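Local atomic coordinates of glycoside Hydrolase (Bacteroides uniformis, PDB entry 5T9X), a protein that probably hydrolyses agarose or related galactan chains, acting as a family 16 glycoside hydrolase from a human gut bacterium. Residues D74-T79 and G118-E123; A166-A171 and F329-I334; W180-D185 and D298-M303; D186-D191 and G292-M297. All blocks are in the same frame, centred on the assembly; numbering follows the deposited sequence.

Overall arrangement
All four contacts belong to a jelly-roll β-sandwich. Contacts 1 and 2 share one sheet, where strands 119-122 and 329-341 are neighbours, and both reach the sodium ion, contact 1 from a partly buried loop and contact 2 from a buried antiparallel pair. Contact 3 is a buried strand pair in the other sheet; its core-side residues I299, I301 and M303 pack against F329 and I334 of contact 2. Contact 4 lies next to contact 3, since strands 176-182 and 188-195 pair, but it is partly buried and leans on an amide and a lysine. Contacts 2 and 4 sit on opposite sides of the chain's centre, about 22 Å apart between centres.

Contact 1 (D74-T79 and G118-E123); sequences DDFNYT and GCLRIE. With NA (sodium ion), chain D.
The phenyl ring of F76 is sandwiched between two methylenes. L120 CB stands over the middle of one face, 3.8 Å from the ring centroid and almost on the normal, and D74 CB lies over the opposite face. At the edge of the Y78 ring, in its plane, sits the carboxylate carbon of D74. This is the loop side of a sodium site on the jelly-roll sandwich, where D74-T79 folds against the start of strand 119-122. F76 takes up a left-handed backbone conformation, and its CG lies opposite the carbonyl carbon (chi1 -63°), which swings the ring over L120; CZ also reaches L120 CD2 at 3.9 Å. A serine in place of F76 would probably leave L120 and D74 without the surface between them and open a gap beside the metal loop. Two consecutive Asx turns shape that loop: D74 OD1 accepts from F76 N at 2.8 Å and D75 OD1 from N77 N at 3.1 Å, each donor coming from above the carboxylate plane. Y78 OH donates to D74 OD2, on its syn side but 30° out of the carboxylate plane, so both oxygens of D74 are used. The turns present D75 O and N77 OD1 to the sodium, with G118 O arriving from the other segment; E51 and D332 complete the shell. G118 has a positive phi, and a CB there would crowd the amide oxygen. As it is, N77 OD1 lies 3.3 Å from G118 CA and holds the sodium at 2.6 Å.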
# COMPACT_ATOMS: atom_id res chain seq x y z
N ASP A 74 2.00 11.89 -8.73
CA ASP A 74 1.05 11.79 -9.84
C ASP A 74 -0.35 12.09 -9.35
O ASP A 74 -0.81 11.46 -8.40
CB ASP A 74 1.10 10.40 -10.50
CG ASP A 74 0.60 10.41 -11.98
OD1 ASP A 74 -0.17 11.32 -12.37
OD2 ASP A 74 0.97 9.49 -12.76
N ASP A 75 -1.02 13.04 -10.00
CA ASP A 75 -2.43 13.31 -9.76
C ASP A 75 -3.40 12.44 -10.59
O ASP A 75 -4.64 12.51 -10.42
CB ASP A 75 -2.74 14.81 -9.91
CG ASP A 75 -2.60 15.33 -11.35
OD1 ASP A 75 -2.61 14.55 -12.33
OD2 ASP A 75 -2.51 16.56 -11.49
N PHE A 76 -2.85 11.64 -11.50
CA PHE A 76 -3.61 10.69 -12.29
C PHE A 76 -4.76 11.29 -13.11
O PHE A 76 -5.74 10.59 -13.36
CB PHE A 76 -4.12 9.56 -11.40
CG PHE A 76 -3.04 8.74 -10.76
CD1 PHE A 76 -2.20 7.95 -11.54
CD2 PHE A 76 -2.92 8.68 -9.38
CE1 PHE A 76 -1.23 7.15 -10.95
CE2 PHE A 76 -1.95 7.89 -8.80
CZ PHE A 76 -1.09 7.14 -9.58
N ASN A 77 -4.66 12.55 -13.52
CA ASN A 77 -5.73 13.21 -14.30
C ASN A 77 -5.41 13.11 -15.80
O ASN A 77 -5.01 14.08 -16.45
CB ASN A 77 -5.98 14.66 -13.82
CG ASN A 77 -6.49 14.74 -12.35
OD1 ASN A 77 -7.00 13.77 -11.76
ND2 ASN A 77 -6.35 15.93 -11.75
N TYR A 78 -5.54 11.89 -16.30
CA TYR A 78 -5.33 11.53 -17.70
C TYR A 78 -6.00 10.17 -17.92
O TYR A 78 -6.62 9.61 -17.00
CB TYR A 78 -3.84 11.47 -18.05
CG TYR A 78 -2.97 10.59 -17.15
CD1 TYR A 78 -2.90 9.18 -17.35
CD2 TYR A 78 -2.20 11.15 -16.14
CE1 TYR A 78 -2.10 8.38 -16.52
CE2 TYR A 78 -1.41 10.36 -15.31
CZ TYR A 78 -1.35 8.98 -15.49
OH TYR A 78 -0.54 8.22 -14.66
N THR A 79 -5.91 9.63 -19.13
CA THR A 79 -6.51 8.35 -19.47
C THR A 79 -5.44 7.35 -19.79
O THR A 79 -4.49 7.69 -20.50
CB THR A 79 -7.48 8.48 -20.65
OG1 THR A 79 -8.70 9.03 -20.16
CG2 THR A 79 -7.85 7.11 -21.28
N GLY A 118 -9.91 10.71 -13.21
CA GLY A 118 -9.04 11.27 -12.19
C GLY A 118 -8.43 10.31 -11.17
O GLY A 118 -7.83 10.81 -10.20
N CYS A 119 -8.56 8.98 -11.35
CA CYS A 119 -7.97 8.01 -10.44
C CYS A 119 -7.21 6.88 -11.11
O CYS A 119 -7.58 6.42 -12.18
CB CYS A 119 -9.03 7.34 -9.60
SG CYS A 119 -9.92 8.51 -8.60
N LEU A 120 -6.18 6.41 -10.42
CA LEU A 120 -5.62 5.09 -10.65
C LEU A 120 -6.66 4.09 -10.15
O LEU A 120 -7.19 4.25 -9.06
CB LEU A 120 -4.33 4.93 -9.86
CG LEU A 120 -3.68 3.57 -9.92
CD1 LEU A 120 -3.29 3.22 -11.35
CD2 LEU A 120 -2.47 3.55 -9.00
N ARG A 121 -6.95 3.10 -10.97
CA ARG A 121 -8.00 2.14 -10.67
C ARG A 121 -7.41 0.73 -10.79
O ARG A 121 -6.79 0.40 -11.81
CB ARG A 121 -9.17 2.30 -11.64
CG ARG A 121 -9.73 3.72 -11.79
CD ARG A 121 -10.76 3.82 -12.93
NE ARG A 121 -11.81 2.83 -12.71
CZ ARG A 121 -12.92 3.02 -11.99
NH1 ARG A 121 -13.22 4.22 -11.44
NH2 ARG A 121 -13.74 1.98 -11.82
N ILE A 122 -7.58 -0.07 -9.74
CA ILE A 122 -7.13 -1.45 -9.75
C ILE A 122 -8.34 -2.32 -9.57
O ILE A 122 -8.97 -2.26 -8.54
CB ILE A 122 -6.13 -1.71 -8.64
CG1 ILE A 122 -4.96 -0.77 -8.80
CG2 ILE A 122 -5.64 -3.17 -8.65
CD1 ILE A 122 -3.86 -1.03 -7.80
N GLU A 123 -8.67 -3.14 -10.57
CA GLU A 123 -9.83 -4.03 -10.47
C GLU A 123 -9.48 -5.47 -10.04
O GLU A 123 -8.34 -5.88 -10.05
CB GLU A 123 -10.71 -3.99 -11.75
CG GLU A 123 -10.17 -4.52 -13.08
CD GLU A 123 -11.30 -4.80 -14.12
OE1 GLU A 123 -12.38 -4.14 -14.04
OE2 GLU A 123 -11.13 -5.69 -15.00
NA NA D . -6.72 12.69 -9.36

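Contact 2 (A166-A171 and F329-I334); sequences AYAKIA and FLVDWI. With NA (sodium ion), chain D.
Y167 lays its CB over the indole of W333, 3.4 Å from the centroid of the six-membered ring and close to its normal. The two aromatic planes are only 21° apart, yet slid so far that they barely overlap, and it is the methylene of the tyrosine, not its ring, that fills the face. W333 gets there through a chi1 of 48°, which wedges CG between its own backbone N and carbonyl carbon and folds the indole across the strand toward Y167. Beside it the carboxylate of D332 runs alongside the tyrosine, pointing the same way, with OD2 at the ring edge 3.4 Å from Y167 CD2. D332 and W333 both face Y167, which makes a classic β bulge in the antiparallel pairing of strands 162-169 and 329-341: Y167 N donates to W333 O at 2.9 Å, while Y167 O accepts from D332 N. D332 is the first bulge residue, helix-like in backbone, and binds the sodium through both OD1 (2.2 Å) and its own O (2.4 Å); other ligands include E51 and N77. On the core side of the sheet, F329 carries the far end. K169 O sits at the ring edge, near its plane, 3.3 Å from F329 CD1, and CE1 touches A168 CB. V331 CG2 lies over one face of the same ring, toward the rim, and also packs on A168 CB at 4.0 Å.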
# COMPACT_ATOMS: atom_id res chain seq x y z
N ALA A 166 -0.72 9.14 -0.03
CA ALA A 166 -1.75 8.82 -1.00
C ALA A 166 -3.10 9.30 -0.52
O ALA A 166 -3.33 9.43 0.67
CB ALA A 166 -1.79 7.34 -1.30
N TYR A 167 -3.95 9.64 -1.48
CA TYR A 167 -5.36 9.97 -1.26
C TYR A 167 -6.13 8.86 -1.98
O TYR A 167 -6.08 8.73 -3.23
CB TYR A 167 -5.68 11.33 -1.89
CG TYR A 167 -6.99 11.96 -1.48
CD1 TYR A 167 -7.35 12.04 -0.14
CD2 TYR A 167 -7.84 12.56 -2.41
CE1 TYR A 167 -8.51 12.66 0.26
CE2 TYR A 167 -9.03 13.18 -2.02
CZ TYR A 167 -9.35 13.23 -0.67
OH TYR A 167 -10.51 13.81 -0.20
N ALA A 168 -6.79 8.02 -1.18
CA ALA A 168 -7.25 6.74 -1.66
C ALA A 168 -8.54 6.31 -1.02
O ALA A 168 -8.84 6.66 0.14
CB ALA A 168 -6.19 5.71 -1.36
N LYS A 169 -9.27 5.52 -1.76
CA LYS A 169 -10.51 4.94 -1.29
C LYS A 169 -10.36 3.43 -1.27
O LYS A 169 -10.38 2.76 -2.31
CB LYS A 169 -11.66 5.37 -2.20
CG LYS A 169 -13.03 4.93 -1.73
CD LYS A 169 -14.07 5.62 -2.60
CE LYS A 169 -15.43 5.71 -1.95
NZ LYS A 169 -16.01 4.35 -1.89
N ILE A 170 -10.26 2.90 -0.06
CA ILE A 170 -10.01 1.49 0.15
C ILE A 170 -11.17 0.66 -0.42
O ILE A 170 -12.34 1.01 -0.25
CB ILE A 170 -9.82 1.22 1.64
CG1 ILE A 170 -8.45 1.77 2.08
CG2 ILE A 170 -9.94 -0.26 1.97
CD1 ILE A 170 -8.39 2.12 3.54
N ALA A 171 -10.85 -0.43 -1.10
CA ALA A 171 -11.87 -1.21 -1.75
C ALA A 171 -12.82 -1.84 -0.74
O ALA A 171 -12.39 -2.30 0.30
CB ALA A 171 -11.24 -2.29 -2.62
N PHE A 329 -9.93 -0.75 -6.18
CA PHE A 329 -9.18 0.20 -5.34
C PHE A 329 -8.90 1.44 -6.18
O PHE A 329 -8.49 1.31 -7.35
CB PHE A 329 -7.88 -0.47 -4.88
CG PHE A 329 -7.05 0.33 -3.93
CD1 PHE A 329 -7.60 1.19 -3.01
CD2 PHE A 329 -5.67 0.15 -3.91
CE1 PHE A 329 -6.81 1.91 -2.13
CE2 PHE A 329 -4.86 0.84 -3.03
CZ PHE A 329 -5.43 1.73 -2.13
N LEU A 330 -9.14 2.62 -5.60
CA LEU A 330 -9.02 3.93 -6.28
C LEU A 330 -8.00 4.79 -5.58
O LEU A 330 -8.07 4.96 -4.37
CB LEU A 330 -10.33 4.71 -6.24
CG LEU A 330 -11.53 4.05 -6.93
CD1 LEU A 330 -12.84 4.83 -6.75
CD2 LEU A 330 -11.22 3.85 -8.41
N VAL A 331 -7.05 5.33 -6.34
CA VAL A 331 -6.12 6.30 -5.82
C VAL A 331 -6.21 7.52 -6.69
O VAL A 331 -5.91 7.47 -7.90
CB VAL A 331 -4.69 5.77 -5.79
CG1 VAL A 331 -3.71 6.88 -5.42
CG2 VAL A 331 -4.59 4.61 -4.80
N ASP A 332 -6.62 8.61 -6.06
CA ASP A 332 -6.91 9.88 -6.72
C ASP A 332 -5.60 10.57 -7.00
O ASP A 332 -5.42 11.17 -8.05
CB ASP A 332 -7.78 10.73 -5.79
CG ASP A 332 -8.25 12.05 -6.40
OD1 ASP A 332 -7.98 12.38 -7.59
OD2 ASP A 332 -8.90 12.78 -5.62
N TRP A 333 -4.71 10.52 -6.03
CA TRP A 333 -3.36 10.99 -6.22
C TRP A 333 -2.38 10.42 -5.21
O TRP A 333 -2.77 9.90 -4.13
CB TRP A 333 -3.30 12.53 -6.17
CG TRP A 333 -3.98 13.25 -5.03
CD1 TRP A 333 -5.12 13.94 -5.11
CD2 TRP A 333 -3.50 13.43 -3.68
NE1 TRP A 333 -5.43 14.52 -3.91
CE2 TRP A 333 -4.45 14.23 -3.02
CE3 TRP A 333 -2.38 12.99 -2.97
CZ2 TRP A 333 -4.32 14.60 -1.69
CZ3 TRP A 333 -2.25 13.36 -1.64
CH2 TRP A 333 -3.21 14.15 -1.01
N ILE A 334 -1.11 10.58 -5.57
CA ILE A 334 -0.01 10.24 -4.70
C ILE A 334 1.08 11.29 -4.87
O ILE A 334 1.51 11.56 -5.99
CB ILE A 334 0.50 8.80 -4.96
CG1 ILE A 334 1.55 8.42 -3.93
CG2 ILE A 334 1.06 8.61 -6.37
CD1 ILE A 334 1.88 6.94 -3.99
NA NA D . -6.72 12.69 -9.36

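Contact 3 (W180-D185 and D298-M303); sequences WMLSPD and DIIINM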
# COMPACT_ATOMS: atom_id res chain seq x y z
N TRP A 180 2.56 0.97 -0.69
CA TRP A 180 3.75 0.58 0.08
C TRP A 180 5.07 0.72 -0.66
O TRP A 180 5.11 1.00 -1.84
CB TRP A 180 3.59 -0.85 0.64
CG TRP A 180 3.33 -1.91 -0.38
CD1 TRP A 180 2.25 -2.01 -1.20
CD2 TRP A 180 4.13 -3.07 -0.63
NE1 TRP A 180 2.35 -3.15 -1.99
CE2 TRP A 180 3.48 -3.83 -1.64
CE3 TRP A 180 5.34 -3.54 -0.11
CZ2 TRP A 180 4.00 -5.05 -2.15
CZ3 TRP A 180 5.86 -4.76 -0.61
CH2 TRP A 180 5.19 -5.49 -1.63
N MET A 181 6.15 0.56 0.07
CA MET A 181 7.47 0.82 -0.46
C MET A 181 8.33 -0.37 -0.13
O MET A 181 8.24 -0.91 0.94
CB MET A 181 8.03 2.10 0.14
CG MET A 181 7.10 3.27 -0.06
SD MET A 181 7.88 4.86 0.21
CE MET A 181 8.01 4.93 1.98
N LEU A 182 9.14 -0.78 -1.10
CA LEU A 182 9.98 -1.94 -0.97
C LEU A 182 11.31 -1.72 -1.72
O LEU A 182 11.31 -1.26 -2.86
CB LEU A 182 9.23 -3.15 -1.53
CG LEU A 182 9.95 -4.51 -1.56
CD1 LEU A 182 10.23 -5.01 -0.15
CD2 LEU A 182 9.09 -5.50 -2.35
N SER A 183 12.43 -2.05 -1.06
CA SER A 183 13.75 -2.00 -1.66
C SER A 183 13.87 -3.08 -2.73
O SER A 183 13.27 -4.13 -2.56
CB SER A 183 14.84 -2.22 -0.60
OG SER A 183 14.79 -3.53 -0.06
N PRO A 184 14.63 -2.83 -3.83
CA PRO A 184 14.73 -3.86 -4.91
C PRO A 184 15.28 -5.23 -4.46
O PRO A 184 14.92 -6.21 -5.06
CB PRO A 184 15.65 -3.24 -5.95
CG PRO A 184 15.62 -1.79 -5.67
CD PRO A 184 15.28 -1.58 -4.22
N ASP A 185 16.11 -5.28 -3.41
CA ASP A 185 16.66 -6.55 -2.89
C ASP A 185 15.72 -7.32 -1.91
O ASP A 185 16.11 -8.35 -1.34
CB ASP A 185 18.05 -6.32 -2.25
CG ASP A 185 18.00 -5.65 -0.87
OD1 ASP A 185 16.89 -5.35 -0.34
OD2 ASP A 185 19.09 -5.43 -0.29
N ASP A 298 11.23 1.29 -4.22
CA ASP A 298 10.19 1.42 -5.21
C ASP A 298 8.89 1.67 -4.47
O ASP A 298 8.69 1.14 -3.37
CB ASP A 298 10.05 0.13 -6.00
CG ASP A 298 11.31 -0.22 -6.78
OD1 ASP A 298 11.93 0.71 -7.31
OD2 ASP A 298 11.66 -1.42 -6.89
N ILE A 299 8.01 2.46 -5.08
CA ILE A 299 6.68 2.61 -4.54
C ILE A 299 5.76 1.63 -5.23
O ILE A 299 5.79 1.49 -6.46
CB ILE A 299 6.19 4.04 -4.68
CG1 ILE A 299 6.95 4.93 -3.70
CG2 ILE A 299 4.70 4.15 -4.41
CD1 ILE A 299 6.91 6.38 -4.10
N ILE A 300 4.93 0.95 -4.44
CA ILE A 300 4.04 -0.06 -4.98
C ILE A 300 2.59 0.23 -4.56
O ILE A 300 2.31 0.58 -3.42
CB ILE A 300 4.47 -1.48 -4.55
CG1 ILE A 300 5.94 -1.71 -4.89
CG2 ILE A 300 3.63 -2.56 -5.24
CD1 ILE A 300 6.44 -3.05 -4.44
N ILE A 301 1.67 0.11 -5.52
CA ILE A 301 0.27 0.26 -5.26
C ILE A 301 -0.36 -1.00 -5.82
O ILE A 301 -0.15 -1.31 -7.01
CB ILE A 301 -0.31 1.50 -5.99
CG1 ILE A 301 0.47 2.76 -5.63
CG2 ILE A 301 -1.78 1.68 -5.65
CD1 ILE A 301 0.11 3.98 -6.46
N ASN A 302 -1.12 -1.74 -5.01
CA ASN A 302 -1.79 -2.93 -5.53
C ASN A 302 -3.03 -3.37 -4.78
O ASN A 302 -3.39 -2.78 -3.76
CB ASN A 302 -0.78 -4.07 -5.61
CG ASN A 302 -0.35 -4.61 -4.23
OD1 ASN A 302 -1.07 -4.52 -3.26
ND2 ASN A 302 0.80 -5.26 -4.19
N MET A 303 -3.66 -4.43 -5.26
CA MET A 303 -4.46 -5.27 -4.38
C MET A 303 -3.90 -6.69 -4.30
O MET A 303 -3.21 -7.15 -5.20
CB MET A 303 -5.91 -5.29 -4.80
CG MET A 303 -6.61 -3.95 -4.93
SD MET A 303 -8.30 -4.10 -5.63
CE MET A 303 -9.16 -4.62 -4.17
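In the jelly-roll sheet that bears the presumed substrate cleft, strands 176-182 and 298-304 pair antiparallel, and W180 meets I300 on the same face as L182 and D298. W180 N donates to I300 O at 2.8 Å, in the carbonyl plane, and I300 N returns the bond to W180 O at 2.6 Å. A second reciprocal pair joins L182 and D298; there D298 N approaches L182 O from well above the carbonyl plane, 40° out. W180 CG sits between its own backbone N and carbonyl carbon (chi1 57°), which brings the indole over I300: I300 CB lies over one face, 3.9 Å from the centroid of the five-membered ring, CG2 is 3.5 Å from NE1, and CD1 supports the benzo end at CZ2 and CH2. The amide of N302 stands at the indole edge, its plane turned 59° from the ring. With the indole cut back to an alanine, I300 would probably lose its cover on that side, and E189 and D191 the wall beside them. An imidazole, probably from the crystallisation liquor, lies next to the W180 side chain. On the opposite face, toward the other sheet, M181 and I299 lie side by side, with M181 CG 4.0 Å from I299 CG1. D298 has its carboxylate claimed by R157 in a salt bridge, and P184 crosses D298 at a slant, its CG 4.2 Å from D298 OD2.

Contact 4 (D186-D191 and G292-M297); sequences DTQEID and GLSKEM
Q188 OE1 is gripped by two successive backbone N-H groups of the 292-297 loop, S294 N at 3.0 Å and K295 N at 3.1 Å. Neither donor lies in the amide's plane: S294 N is tilted 19° from it and K295 N 33°. Two bonds on one oxygen fix the rotation of the amide, whose chain runs straight out from CG to reach the loop. Its other end, NE2, donates to a water at 3.0 Å, and the same water accepts from K295 NZ, closing a small polar bridge. The aliphatic part of K295 crosses the glutamine at about a right angle, CG lying 3.7 Å from Q188 NE2, before NZ donates to T187 OG1 at 2.7 Å. D185 is tied to both residues: it forms a salt bridge with K295 NZ and accepts a hydrogen bond from T187 OG1. Deeper in, the contact turns apolar. M297 extends its chain so that the methyl CE lands 3.8 Å from Q188 CB and 3.9 Å from I190 CD1; the M297 and I190 side chains cross at nearly a right angle, and L293 CD1 adds to the cover of I190 CG1. V256 and W258 of the other sheet also touch I190, so this face of the strand looks into the interior of the sandwich. E189 points the other way, beside W180 and a bound imidazole. The sequence from E189 to D191 matches the start of the ExDxxE signature of GH16 enzymes, consistent with this being the catalytic strand of the jelly roll.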
# COMPACT_ATOMS: atom_id res chain seq x y z
N ASP A 186 14.50 -6.78 -1.70
CA ASP A 186 13.43 -7.36 -0.88
C ASP A 186 13.77 -7.48 0.60
O ASP A 186 13.18 -8.31 1.28
CB ASP A 186 12.95 -8.71 -1.46
CG ASP A 186 12.30 -8.58 -2.86
OD1 ASP A 186 11.58 -7.59 -3.13
OD2 ASP A 186 12.47 -9.48 -3.72
N THR A 187 14.65 -6.63 1.13
CA THR A 187 15.03 -6.70 2.57
C THR A 187 14.38 -5.64 3.45
O THR A 187 14.42 -5.74 4.67
CB THR A 187 16.56 -6.62 2.77
OG1 THR A 187 17.06 -5.37 2.28
CG2 THR A 187 17.25 -7.80 2.05
N GLN A 188 13.81 -4.59 2.84
CA GLN A 188 13.25 -3.48 3.60
C GLN A 188 11.97 -2.95 2.95
O GLN A 188 11.90 -2.74 1.74
CB GLN A 188 14.25 -2.35 3.73
CG GLN A 188 15.53 -2.75 4.41
CD GLN A 188 16.49 -1.59 4.58
OE1 GLN A 188 16.18 -0.44 4.30
NE2 GLN A 188 17.67 -1.90 5.03
N GLU A 189 10.98 -2.72 3.79
CA GLU A 189 9.66 -2.39 3.32
C GLU A 189 9.04 -1.41 4.31
O GLU A 189 9.22 -1.57 5.51
CB GLU A 189 8.88 -3.69 3.24
CG GLU A 189 7.44 -3.57 2.84
CD GLU A 189 6.68 -4.88 2.96
OE1 GLU A 189 7.27 -5.93 2.57
OE2 GLU A 189 5.50 -4.84 3.43
N ILE A 190 8.35 -0.39 3.79
CA ILE A 190 7.54 0.56 4.58
C ILE A 190 6.11 0.49 4.02
O ILE A 190 5.91 0.66 2.80
CB ILE A 190 8.09 1.99 4.50
CG1 ILE A 190 9.48 2.04 5.11
CG2 ILE A 190 7.21 2.95 5.27
CD1 ILE A 190 10.24 3.33 4.92
N ASP A 191 5.14 0.21 4.89
CA ASP A 191 3.74 0.11 4.45
C ASP A 191 3.01 1.35 4.84
O ASP A 191 2.92 1.65 6.01
CB ASP A 191 3.05 -1.07 5.09
CG ASP A 191 3.75 -2.36 4.80
OD1 ASP A 191 4.05 -2.64 3.62
OD2 ASP A 191 4.05 -3.06 5.77
N GLY A 292 19.43 0.28 9.81
CA GLY A 292 18.05 0.72 9.84
C GLY A 292 17.44 0.70 8.45
O GLY A 292 17.94 -0.00 7.53
N LEU A 293 16.34 1.44 8.32
CA LEU A 293 15.66 1.61 7.04
C LEU A 293 16.43 2.63 6.20
O LEU A 293 16.20 3.83 6.30
CB LEU A 293 14.22 2.08 7.23
CG LEU A 293 13.31 1.07 7.95
CD1 LEU A 293 12.02 1.73 8.43
CD2 LEU A 293 13.03 -0.11 7.03
N SER A 294 17.32 2.11 5.37
CA SER A 294 18.34 2.89 4.73
C SER A 294 18.39 2.72 3.22
O SER A 294 19.07 3.46 2.55
CB SER A 294 19.69 2.46 5.30
OG SER A 294 19.87 1.04 5.12
N LYS A 295 17.69 1.76 2.66
CA LYS A 295 17.87 1.44 1.23
C LYS A 295 16.77 2.11 0.48
O LYS A 295 15.66 2.19 0.97
CB LYS A 295 17.82 -0.06 0.99
CG LYS A 295 18.93 -0.78 1.71
CD LYS A 295 18.84 -2.24 1.43
CE LYS A 295 19.85 -3.05 2.24
NZ LYS A 295 19.63 -4.52 2.00
N GLU A 296 17.06 2.60 -0.71
CA GLU A 296 16.05 3.28 -1.48
C GLU A 296 14.95 2.31 -1.94
O GLU A 296 15.20 1.12 -2.14
CB GLU A 296 16.68 4.08 -2.65
CG GLU A 296 17.46 3.27 -3.67
CD GLU A 296 17.99 4.13 -4.82
OE1 GLU A 296 18.44 5.28 -4.53
OE2 GLU A 296 17.97 3.65 -6.00
N MET A 297 13.73 2.80 -2.08
CA MET A 297 12.61 1.92 -2.34
C MET A 297 11.75 2.32 -3.55
O MET A 297 11.59 3.50 -3.86
CB MET A 297 11.73 1.82 -1.09
CG MET A 297 12.42 1.24 0.12
SD MET A 297 11.34 1.28 1.56
CE MET A 297 12.50 0.92 2.88
O HOH W 1 18.73 -4.71 4.88